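Local coordinates for protein NADPH-quinone reductase (PDB 3HA2) that probably reduces quinones with NAD(P)H through a bound flavin (FMN), as a flavodoxin-like oxidoreductase, at residues 57-60 against 66-69; 116-121 against 141-146; 3-8 against 162-167. All coordinates share one frame; numbering follows the deposited sequence.

This chain is the flavodoxin-like part of a longer protein and enters on strand 3-7, which pairs with strand 54-60 in the parallel sheet. Contact 1 closes a short loop: residues 57-60 end that strand, and 66-69 lead into helix 68-77. Contact 2 follows in series and closes a loop that holds helix 123-131, joining helix 118-121 to the end of an outermost strand, 135-143. Contact 3 comes last, where the end of helix 150-165 returns to strand 3-7, so its long loop encloses the other two. Contacts 1 and 3 touch through the backbones of Glu58, Ile6 and Ala8. Contact 2 stays about 7 Å from both, measured between nearest atoms.

Contact 1: residues 57-60 against 66-69; sequences LEFP and APAL
Phe59, Pro60, Ala66 and Pro67 meet where strand 54-60 ends and the chain turns toward helix 68-77, the strand-to-helix step of the flavodoxin-like fold. No hydrogen bond crosses between 57-60 and 66-69.

The aromatic contact is a CH-pi interaction. Ala66 CB sits over one face of the Phe59 ring, 4.0 Å from the centroid and 18° off the ring normal. It is offset toward the rim, near CD2 and CE2. Phe59 CG lies between the backbone N and the carbonyl carbon (chi1 57°), and this turns the ring toward Ala66. Beyond the two segments, the Phe59 side chain also touches Ile97 and Val99 of strand 94-101.

The aliphatic contacts come from Pro67, at the N-cap position of the helix. Its CD reaches Phe59 CB at 3.7 Å. Its CG meets Pro60 CD at 3.9 Å, with the two proline rings crossing at a slant. Pro10 touches both prolines.

The remaining approach is between a carbon and a polar atom: Pro67 CD lies 3.4 Å from Pro60 O. Around the contact, Ala66 O accepts a hydrogen bond from Lys71 NZ of the second subunit.

All four touching residues are buried. Their contact rests on apolar surfaces, a methyl over the aromatic ring and two proline rings against each other, and on no polar bond between the segments.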
# COMPACT_ATOMS: atom_id res chain seq x y z
N LEU A 57 -7.19 0.31 12.11
CA LEU A 57 -6.98 -0.68 11.06
C LEU A 57 -5.96 -1.66 11.57
O LEU A 57 -4.84 -1.28 11.93
CB LEU A 57 -6.47 -0.03 9.78
CG LEU A 57 -7.27 1.19 9.30
CD1 LEU A 57 -6.61 1.68 7.99
CD2 LEU A 57 -8.76 0.91 9.12
N GLU A 58 -6.35 -2.93 11.58
CA GLU A 58 -5.57 -4.00 12.20
C GLU A 58 -5.20 -5.04 11.14
O GLU A 58 -6.07 -5.76 10.60
CB GLU A 58 -6.40 -4.63 13.33
CG GLU A 58 -5.71 -5.76 14.05
CD GLU A 58 -6.30 -6.03 15.41
OE1 GLU A 58 -6.81 -5.09 16.07
OE2 GLU A 58 -6.24 -7.21 15.83
N PHE A 59 -3.90 -5.14 10.85
CA PHE A 59 -3.47 -6.00 9.75
C PHE A 59 -2.02 -6.46 9.88
O PHE A 59 -1.22 -5.83 10.58
CB PHE A 59 -3.65 -5.23 8.42
CG PHE A 59 -2.91 -3.90 8.36
CD1 PHE A 59 -3.51 -2.70 8.78
CD2 PHE A 59 -1.60 -3.84 7.87
CE1 PHE A 59 -2.81 -1.48 8.73
CE2 PHE A 59 -0.90 -2.62 7.80
CZ PHE A 59 -1.51 -1.44 8.23
N PRO A 60 -1.67 -7.56 9.20
CA PRO A 60 -0.27 -7.98 9.10
C PRO A 60 0.46 -7.22 8.00
O PRO A 60 -0.12 -6.86 6.97
CB PRO A 60 -0.38 -9.46 8.75
CG PRO A 60 -1.64 -9.56 7.95
CD PRO A 60 -2.58 -8.51 8.52
N ALA A 66 -0.08 -2.73 3.84
CA ALA A 66 -1.30 -3.46 4.15
C ALA A 66 -1.62 -4.54 3.11
O ALA A 66 -1.26 -4.38 1.94
CB ALA A 66 -2.46 -2.47 4.27
N PRO A 67 -2.31 -5.63 3.52
CA PRO A 67 -2.80 -6.66 2.59
C PRO A 67 -3.76 -6.05 1.56
O PRO A 67 -4.38 -5.00 1.79
CB PRO A 67 -3.59 -7.62 3.50
CG PRO A 67 -3.09 -7.36 4.86
CD PRO A 67 -2.64 -5.95 4.92
N ALA A 68 -3.86 -6.72 0.43
CA ALA A 68 -4.67 -6.21 -0.68
C ALA A 68 -6.15 -5.98 -0.31
O ALA A 68 -6.77 -5.05 -0.81
CB ALA A 68 -4.56 -7.15 -1.85
N LEU A 69 -6.73 -6.85 0.52
CA LEU A 69 -8.15 -6.66 0.88
C LEU A 69 -8.36 -5.34 1.63
O LEU A 69 -9.36 -4.67 1.40
CB LEU A 69 -8.74 -7.83 1.69
CG LEU A 69 -10.29 -7.76 1.83
CD1 LEU A 69 -11.02 -7.67 0.48
CD2 LEU A 69 -10.88 -8.91 2.61

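Contact 2: residues 116-121 against 141-146; sequences FTISEL and AVHQFL
Ile118 of helix 118-121 meets Ala141 and His143 of strand 135-143. This is a helix-against-strand contact at the edge of the parallel sheet in the flavodoxin-like fold. The strand is the outermost one on its side within the chain. The contact is small and lies at the surface.

Ala141 comes first along the strand. Its CB points toward the helix and approaches Ile118 CG2 at 4.3 Å, a loose methyl-to-methyl contact.

Val142 turns elsewhere. Its side chain packs on Val98 and Ser100 of strand 94-101, and its backbone hydrogen-bonds with Val99 and Thr101 of that neighbouring strand.

His143 points back to the helix, as the alternation of a strand requires. Its ring presents an edge to Ile118, with Ile118 CG1 near the ring plane. The two side chains run past each other in opposite directions. After His143 the chain leaves the strand. Gln144 NE2 donates to Gly102 O, and Phe145 packs edge-to-face on Phe20.

On the helix side, Ile118 holds CG1 beside the backbone N (chi1 -65°). CG2 is then anti to that N, so the two branches serve different strand residues, CG1 the histidine and CG2 the alanine. Ile118 directly follows the N-cap residue Thr117, which forms a capping box with Glu120. Glu120 N donates to Thr117 OG1, and Glu120 OE1 accepts twice. Thr117 N approaches OE1 from above the carboxylate plane at 2.9 Å, while Thr117 OG1 donates to the anti lone pair of OE1 at 2.7 Å.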
# COMPACT_ATOMS: atom_id res chain seq x y z
N PHE A 116 14.14 1.28 7.11
CA PHE A 116 13.05 2.25 7.37
C PHE A 116 12.20 1.87 8.57
O PHE A 116 11.94 0.69 8.81
CB PHE A 116 12.15 2.42 6.14
CG PHE A 116 12.94 2.66 4.88
CD1 PHE A 116 13.64 3.87 4.71
CD2 PHE A 116 13.01 1.67 3.91
CE1 PHE A 116 14.41 4.07 3.54
CE2 PHE A 116 13.75 1.88 2.73
CZ PHE A 116 14.46 3.06 2.56
N THR A 117 11.81 2.88 9.33
CA THR A 117 10.97 2.65 10.50
C THR A 117 9.52 2.35 10.12
O THR A 117 9.07 2.65 9.01
CB THR A 117 10.98 3.88 11.44
OG1 THR A 117 10.52 5.03 10.71
CG2 THR A 117 12.39 4.17 11.97
N ILE A 118 8.78 1.76 11.05
CA ILE A 118 7.36 1.53 10.83
C ILE A 118 6.63 2.84 10.53
O ILE A 118 5.76 2.90 9.65
CB ILE A 118 6.75 0.82 12.05
CG1 ILE A 118 7.37 -0.58 12.20
CG2 ILE A 118 5.19 0.76 11.93
CD1 ILE A 118 7.05 -1.51 11.01
N SER A 119 7.01 3.91 11.22
CA SER A 119 6.45 5.25 10.98
C SER A 119 6.57 5.64 9.51
O SER A 119 5.62 6.10 8.89
CB SER A 119 7.18 6.30 11.81
OG SER A 119 6.75 6.30 13.16
N GLU A 120 7.76 5.46 8.95
CA GLU A 120 7.99 5.79 7.55
C GLU A 120 7.18 4.92 6.59
O GLU A 120 6.66 5.40 5.58
CB GLU A 120 9.47 5.65 7.24
CG GLU A 120 10.33 6.68 7.96
CD GLU A 120 11.78 6.32 7.82
OE1 GLU A 120 12.33 5.65 8.74
OE2 GLU A 120 12.34 6.64 6.75
N LEU A 121 7.07 3.64 6.91
CA LEU A 121 6.33 2.71 6.05
C LEU A 121 4.82 2.93 6.08
O LEU A 121 4.14 2.67 5.09
CB LEU A 121 6.65 1.25 6.42
CG LEU A 121 8.11 0.88 6.20
CD1 LEU A 121 8.42 -0.47 6.85
CD2 LEU A 121 8.45 0.87 4.71
N ALA A 141 2.73 -1.02 16.80
CA ALA A 141 3.43 -2.07 16.04
C ALA A 141 3.58 -3.32 16.91
O ALA A 141 3.96 -3.23 18.09
CB ALA A 141 4.80 -1.57 15.53
N VAL A 142 3.25 -4.47 16.33
CA VAL A 142 3.23 -5.74 17.05
C VAL A 142 4.21 -6.67 16.35
O VAL A 142 3.90 -7.21 15.29
CB VAL A 142 1.80 -6.33 17.06
CG1 VAL A 142 1.76 -7.69 17.77
CG2 VAL A 142 0.81 -5.36 17.72
N HIS A 143 5.37 -6.88 16.96
CA HIS A 143 6.45 -7.62 16.32
C HIS A 143 6.62 -9.02 16.93
O HIS A 143 6.92 -9.15 18.12
CB HIS A 143 7.76 -6.85 16.44
CG HIS A 143 7.77 -5.56 15.71
ND1 HIS A 143 7.76 -4.34 16.35
CD2 HIS A 143 7.84 -5.28 14.39
CE1 HIS A 143 7.80 -3.37 15.46
NE2 HIS A 143 7.86 -3.91 14.26
N GLN A 144 6.38 -10.05 16.12
CA GLN A 144 6.59 -11.47 16.50
C GLN A 144 5.75 -11.87 17.70
O GLN A 144 6.22 -12.54 18.63
CB GLN A 144 8.08 -11.77 16.74
CG GLN A 144 8.94 -11.52 15.48
CD GLN A 144 10.43 -11.81 15.69
OE1 GLN A 144 10.98 -11.63 16.78
NE2 GLN A 144 11.08 -12.27 14.63
N PHE A 145 4.47 -11.49 17.67
CA PHE A 145 3.60 -11.68 18.82
C PHE A 145 3.63 -13.10 19.36
O PHE A 145 3.70 -13.30 20.57
CB PHE A 145 2.16 -11.30 18.52
CG PHE A 145 1.24 -11.51 19.68
CD1 PHE A 145 1.12 -10.54 20.68
CD2 PHE A 145 0.53 -12.69 19.82
CE1 PHE A 145 0.28 -10.74 21.77
CE2 PHE A 145 -0.29 -12.91 20.92
CZ PHE A 145 -0.41 -11.93 21.90
N LEU A 146 3.56 -14.08 18.46
CA LEU A 146 3.46 -15.48 18.90
C LEU A 146 4.73 -16.01 19.53
O LEU A 146 4.69 -17.02 20.22
CB LEU A 146 3.05 -16.41 17.74
CG LEU A 146 1.60 -16.31 17.24
CD1 LEU A 146 1.45 -17.21 16.03
CD2 LEU A 146 0.60 -16.69 18.34

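Contact 3: residues 3-8 against 162-167; sequences TLIIVA and QYATNV
The first torsion of Thr3 places OG1 beside the backbone N and anti to the carbonyl carbon (chi1 -57°), and from there the hydroxyl meets Ala164 at the end of helix 150-165. CG2 takes the place anti to the backbone N. In Ile5, two residues on, CD1 extends along a chain with chi2 172° and reaches the same alanine.

The central bond runs from Thr3 OG1 to Ala164 O, 2.7 Å long. The hydroxyl approaches almost in line with the carbonyl, at a C=O...donor angle of 164°. Thr3 CG2 lies 3.5 Å from that oxygen, so the methyl flanks the bond. Ala164 O belongs to the last turn of the helix, where the hydroxyl supplies it with a donor in a buried setting. Nearby, Gln162 O accepts from both Thr165 N and Asn166 N as the helix ends.

Ile5 CD1 packs on Ala164 CB at 4.3 Å. It is a light apolar contact beside the polar one. Replacing Thr3 with a valine would probably cost Ala164 O this donor inside the protein and weaken the hold of the strand on the helix end.

Strand 3-7 lies between strands 31-35 and 54-60, and Thr3 hydrogen-bonds through its backbone with Asn30 and Thr32. The Thr3 side chain also touches Arg54 and Ile56. Arg54 NH2 in turn donates to Asn166 O just past the helix. The contact thus joins the last helix of this chain, 150-165, to the start of its first strand, 3-7.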
# COMPACT_ATOMS: atom_id res chain seq x y z
N THR A 3 -15.39 2.73 19.31
CA THR A 3 -14.23 2.32 18.51
C THR A 3 -14.59 1.20 17.56
O THR A 3 -15.26 0.23 17.94
CB THR A 3 -13.08 1.85 19.43
OG1 THR A 3 -12.74 2.90 20.34
CG2 THR A 3 -11.83 1.47 18.63
N LEU A 4 -14.14 1.35 16.31
CA LEU A 4 -14.33 0.34 15.28
C LEU A 4 -12.97 -0.24 14.93
O LEU A 4 -12.06 0.50 14.54
CB LEU A 4 -14.95 0.99 14.02
CG LEU A 4 -15.17 0.10 12.79
CD1 LEU A 4 -16.13 -1.07 13.10
CD2 LEU A 4 -15.70 0.94 11.62
N ILE A 5 -12.84 -1.56 15.06
CA ILE A 5 -11.60 -2.23 14.69
C ILE A 5 -11.83 -3.00 13.38
O ILE A 5 -12.58 -3.98 13.35
CB ILE A 5 -11.09 -3.14 15.81
CG1 ILE A 5 -10.97 -2.35 17.13
CG2 ILE A 5 -9.72 -3.75 15.43
CD1 ILE A 5 -10.65 -3.24 18.30
N ILE A 6 -11.20 -2.51 12.31
CA ILE A 6 -11.25 -3.15 10.99
C ILE A 6 -10.14 -4.20 10.95
O ILE A 6 -8.95 -3.86 10.90
CB ILE A 6 -10.98 -2.15 9.84
CG1 ILE A 6 -11.93 -0.94 9.91
CG2 ILE A 6 -11.08 -2.87 8.47
CD1 ILE A 6 -13.40 -1.30 9.88
N VAL A 7 -10.55 -5.45 11.00
CA VAL A 7 -9.62 -6.57 11.12
C VAL A 7 -9.39 -7.12 9.73
O VAL A 7 -10.25 -7.83 9.17
CB VAL A 7 -10.17 -7.65 12.07
CG1 VAL A 7 -9.18 -8.83 12.21
CG2 VAL A 7 -10.45 -7.04 13.43
N ALA A 8 -8.24 -6.77 9.16
CA ALA A 8 -7.93 -7.10 7.78
C ALA A 8 -6.84 -8.15 7.69
O ALA A 8 -5.86 -7.97 6.98
CB ALA A 8 -7.52 -5.84 7.00
N GLN A 162 -5.79 -0.44 25.87
CA GLN A 162 -5.70 1.02 26.02
C GLN A 162 -5.82 1.72 24.68
O GLN A 162 -6.52 2.74 24.56
CB GLN A 162 -4.37 1.39 26.67
CG GLN A 162 -4.25 0.91 28.12
CD GLN A 162 -5.37 1.46 28.97
OE1 GLN A 162 -5.48 2.68 29.15
NE2 GLN A 162 -6.22 0.58 29.49
N TYR A 163 -5.16 1.16 23.68
CA TYR A 163 -5.17 1.70 22.32
C TYR A 163 -6.60 1.79 21.78
O TYR A 163 -6.98 2.78 21.17
CB TYR A 163 -4.28 0.85 21.41
CG TYR A 163 -3.86 1.55 20.12
CD1 TYR A 163 -2.98 2.64 20.14
CD2 TYR A 163 -4.35 1.12 18.87
CE1 TYR A 163 -2.59 3.29 18.96
CE2 TYR A 163 -3.95 1.76 17.67
CZ TYR A 163 -3.07 2.84 17.74
OH TYR A 163 -2.70 3.48 16.57
N ALA A 164 -7.39 0.76 22.06
CA ALA A 164 -8.78 0.69 21.62
C ALA A 164 -9.76 1.51 22.45
O ALA A 164 -10.83 1.87 21.97
CB ALA A 164 -9.24 -0.78 21.56
N THR A 165 -9.43 1.80 23.71
CA THR A 165 -10.44 2.36 24.63
C THR A 165 -10.03 3.63 25.37
O THR A 165 -10.90 4.41 25.77
CB THR A 165 -10.88 1.34 25.71
OG1 THR A 165 -9.78 1.07 26.59
CG2 THR A 165 -11.36 0.04 25.09
N ASN A 166 -8.73 3.80 25.61
CA ASN A 166 -8.27 4.98 26.35
C ASN A 166 -8.69 6.23 25.60
O ASN A 166 -8.17 6.53 24.51
CB ASN A 166 -6.76 4.94 26.60
CG ASN A 166 -6.26 6.21 27.27
OD1 ASN A 166 -6.60 6.50 28.42
ND2 ASN A 166 -5.44 6.97 26.55
N VAL A 167 -9.65 6.93 26.18
CA VAL A 167 -10.23 8.11 25.55
C VAL A 167 -9.17 9.19 25.35
O VAL A 167 -9.11 9.80 24.28
CB VAL A 167 -11.49 8.62 26.33
CG1 VAL A 167 -11.17 8.90 27.81
CG2 VAL A 167 -12.11 9.85 25.66